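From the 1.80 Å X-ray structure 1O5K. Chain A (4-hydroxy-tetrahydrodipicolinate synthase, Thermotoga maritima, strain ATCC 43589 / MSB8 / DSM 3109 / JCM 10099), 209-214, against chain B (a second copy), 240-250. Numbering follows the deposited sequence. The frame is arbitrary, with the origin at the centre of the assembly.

Chain A, residues 209-214: LLCAGG
Chain B (240-250) NLEKSREVHRK

The last turn of a chain A helix meets one side of a chain B helix, burying 213 Å² in all. A:Leu209 to A:Cys211 are helical; A:Gly213 (phi/psi 106/22) leaves the helix in a Schellman motif, with A:Gly213 N bonded to A:Leu210 O (2.9 Å) and A:Gly214 N to A:Leu209 O (3.0 Å). Those bonds use the carbonyls of A:Leu209 and A:Leu210; the next two, of A:Cys211 and A:Ala212, accept charge-assisted hydrogen bonds, not salt bridges, from cationic chain B arginines. B:Asn240 occupies the N-cap position without a side-chain capping bond, and the helix runs from B:Leu241 through B:Lys250. B:Leu241 (chi1 t, chi2 139°) points toward chain A, its CD2 in van der Waals contact 3.9 Å from A:Cys211 O; their CA atoms lie 7.9 Å apart. One turn on, B:Arg245 (t, t, p, chi4 -141°) sits 7.4 Å, CA to CA, from A:Ala212. Its NH1 donates to A:Cys211 O (2.8 Å, 166°), near the guanidinium plane, while A:Gly213 CA covers one face. A CB on A:Gly213 would come 3.3 Å from B:Arg245 CZ and jam against the preceding carbonyl. After another turn, B:Arg249 (m, m, t, chi4 71°) donates from NH2 to A:Ala212 O (2.8 Å, 150°), at the guanidinium edge, where N-H groups point. A water bridges the same pair, donating to A:Ala212 O (3.0 Å) and accepting from B:Arg249 NH1 (2.7 Å).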

# COMPACT_ATOMS: atom_id res chain seq x y z
N LEU A 209 -19.04 4.97 10.77
CA LEU A 209 -18.76 6.21 11.45
C LEU A 209 -19.84 6.59 12.44
O LEU A 209 -19.50 7.05 13.53
CB LEU A 209 -18.51 7.33 10.45
CG LEU A 209 -18.17 8.65 11.11
CD1 LEU A 209 -16.98 9.22 10.30
CD2 LEU A 209 -19.41 9.51 11.11
N LEU A 210 -21.12 6.35 12.12
CA LEU A 210 -22.17 6.48 13.15
C LEU A 210 -21.90 5.57 14.35
O LEU A 210 -22.01 6.01 15.50
CB LEU A 210 -23.57 6.22 12.53
CG LEU A 210 -23.97 7.32 11.50
CD1 LEU A 210 -25.12 6.85 10.70
CD2 LEU A 210 -24.31 8.63 12.25
N CYS A 211 -21.57 4.30 14.10
CA CYS A 211 -21.30 3.30 15.15
C CYS A 211 -20.12 3.76 16.00
O CYS A 211 -20.11 3.51 17.23
CB CYS A 211 -21.02 1.92 14.55
SG CYS A 211 -22.48 1.12 13.85
N ALA A 212 -19.15 4.46 15.39
CA ALA A 212 -17.99 5.00 16.12
C ALA A 212 -18.36 6.17 17.04
O ALA A 212 -17.57 6.58 17.90
CB ALA A 212 -16.94 5.48 15.09
N GLY A 213 -19.52 6.73 16.77
CA GLY A 213 -20.12 7.83 17.52
C GLY A 213 -20.10 9.19 16.85
O GLY A 213 -20.22 10.21 17.53
N GLY A 214 -19.98 9.21 15.51
CA GLY A 214 -19.98 10.42 14.73
C GLY A 214 -21.37 10.93 14.42
O GLY A 214 -22.37 10.43 14.95
N ASN B 240 -26.62 -2.80 24.06
CA ASN B 240 -26.00 -1.60 24.59
C ASN B 240 -24.77 -1.23 23.75
O ASN B 240 -23.64 -1.45 24.15
CB ASN B 240 -25.65 -1.80 26.06
CG ASN B 240 -26.88 -2.21 26.87
OD1 ASN B 240 -27.93 -1.61 26.74
ND2 ASN B 240 -26.77 -3.28 27.64
N LEU B 241 -25.03 -0.66 22.58
CA LEU B 241 -23.98 -0.35 21.61
C LEU B 241 -22.96 0.58 22.23
O LEU B 241 -21.76 0.36 22.12
CB LEU B 241 -24.58 0.32 20.36
CG LEU B 241 -23.46 0.55 19.33
CD1 LEU B 241 -23.94 0.23 18.03
CD2 LEU B 241 -22.95 1.96 19.39
N GLU B 242 -23.45 1.62 22.89
CA GLU B 242 -22.53 2.63 23.43
C GLU B 242 -21.70 2.06 24.55
O GLU B 242 -20.54 2.38 24.62
CB GLU B 242 -23.30 3.87 23.88
CG GLU B 242 -23.93 4.64 22.70
CD GLU B 242 -25.26 4.09 22.19
OE1 GLU B 242 -25.68 4.54 21.06
OE2 GLU B 242 -25.91 3.24 22.89
N LYS B 243 -22.23 1.14 25.36
CA LYS B 243 -21.42 0.52 26.42
C LYS B 243 -20.39 -0.41 25.82
O LYS B 243 -19.24 -0.47 26.29
CB LYS B 243 -22.27 -0.24 27.43
CG LYS B 243 -23.26 0.61 28.20
CD LYS B 243 -23.90 -0.20 29.33
CE LYS B 243 -24.79 0.66 30.18
NZ LYS B 243 -25.56 -0.14 31.20
N SER B 244 -20.77 -1.14 24.77
CA SER B 244 -19.81 -1.99 24.04
C SER B 244 -18.66 -1.12 23.49
O SER B 244 -17.48 -1.46 23.65
CB SER B 244 -20.48 -2.78 22.92
OG SER B 244 -19.59 -3.63 22.21
N ARG B 245 -19.01 0.01 22.88
CA ARG B 245 -18.01 0.90 22.30
C ARG B 245 -17.06 1.43 23.40
O ARG B 245 -15.84 1.55 23.18
CB ARG B 245 -18.69 2.07 21.62
CG ARG B 245 -17.67 3.00 20.89
CD ARG B 245 -18.38 4.03 20.02
NE ARG B 245 -19.22 4.86 20.83
CZ ARG B 245 -20.44 5.32 20.53
NH1 ARG B 245 -21.05 5.03 19.39
NH2 ARG B 245 -21.07 6.06 21.40
N GLU B 246 -17.61 1.74 24.57
CA GLU B 246 -16.79 2.21 25.69
C GLU B 246 -15.78 1.14 26.16
O GLU B 246 -14.63 1.46 26.51
CB GLU B 246 -17.64 2.60 26.89
CG GLU B 246 -18.37 3.91 26.74
N VAL B 247 -16.19 -0.12 26.20
CA VAL B 247 -15.24 -1.19 26.54
C VAL B 247 -14.14 -1.24 25.49
O VAL B 247 -12.96 -1.37 25.78
CB VAL B 247 -15.91 -2.60 26.63
CG1 VAL B 247 -14.85 -3.65 26.89
CG2 VAL B 247 -16.99 -2.61 27.69
N HIS B 248 -14.54 -1.19 24.23
CA HIS B 248 -13.61 -1.16 23.11
C HIS B 248 -12.59 -0.02 23.27
O HIS B 248 -11.36 -0.19 23.09
CB HIS B 248 -14.41 -1.01 21.83
CG HIS B 248 -13.62 -0.51 20.65
ND1 HIS B 248 -12.83 -1.34 19.88
CD2 HIS B 248 -13.57 0.72 20.08
CE1 HIS B 248 -12.31 -0.62 18.88
NE2 HIS B 248 -12.72 0.63 19.01
N ARG B 249 -13.09 1.14 23.59
CA ARG B 249 -12.23 2.31 23.74
C ARG B 249 -11.28 2.16 24.92
O ARG B 249 -10.10 2.49 24.83
CB ARG B 249 -13.07 3.58 23.87
CG ARG B 249 -13.91 3.88 22.56
CD ARG B 249 -13.08 4.43 21.45
NE ARG B 249 -13.71 4.56 20.11
CZ ARG B 249 -14.66 5.45 19.81
NH1 ARG B 249 -15.21 6.24 20.75
NH2 ARG B 249 -15.11 5.52 18.57
N LYS B 250 -11.76 1.61 26.02
CA LYS B 250 -10.89 1.45 27.22
C LYS B 250 -9.77 0.43 27.02
O LYS B 250 -8.68 0.55 27.61
CB LYS B 250 -11.73 1.10 28.42
CG LYS B 250 -12.48 2.29 28.97
CD LYS B 250 -13.30 1.90 30.19
CE LYS B 250 -14.21 3.06 30.62
NZ LYS B 250 -15.01 2.78 31.85
O HOH W 1 -17.30 7.99 20.48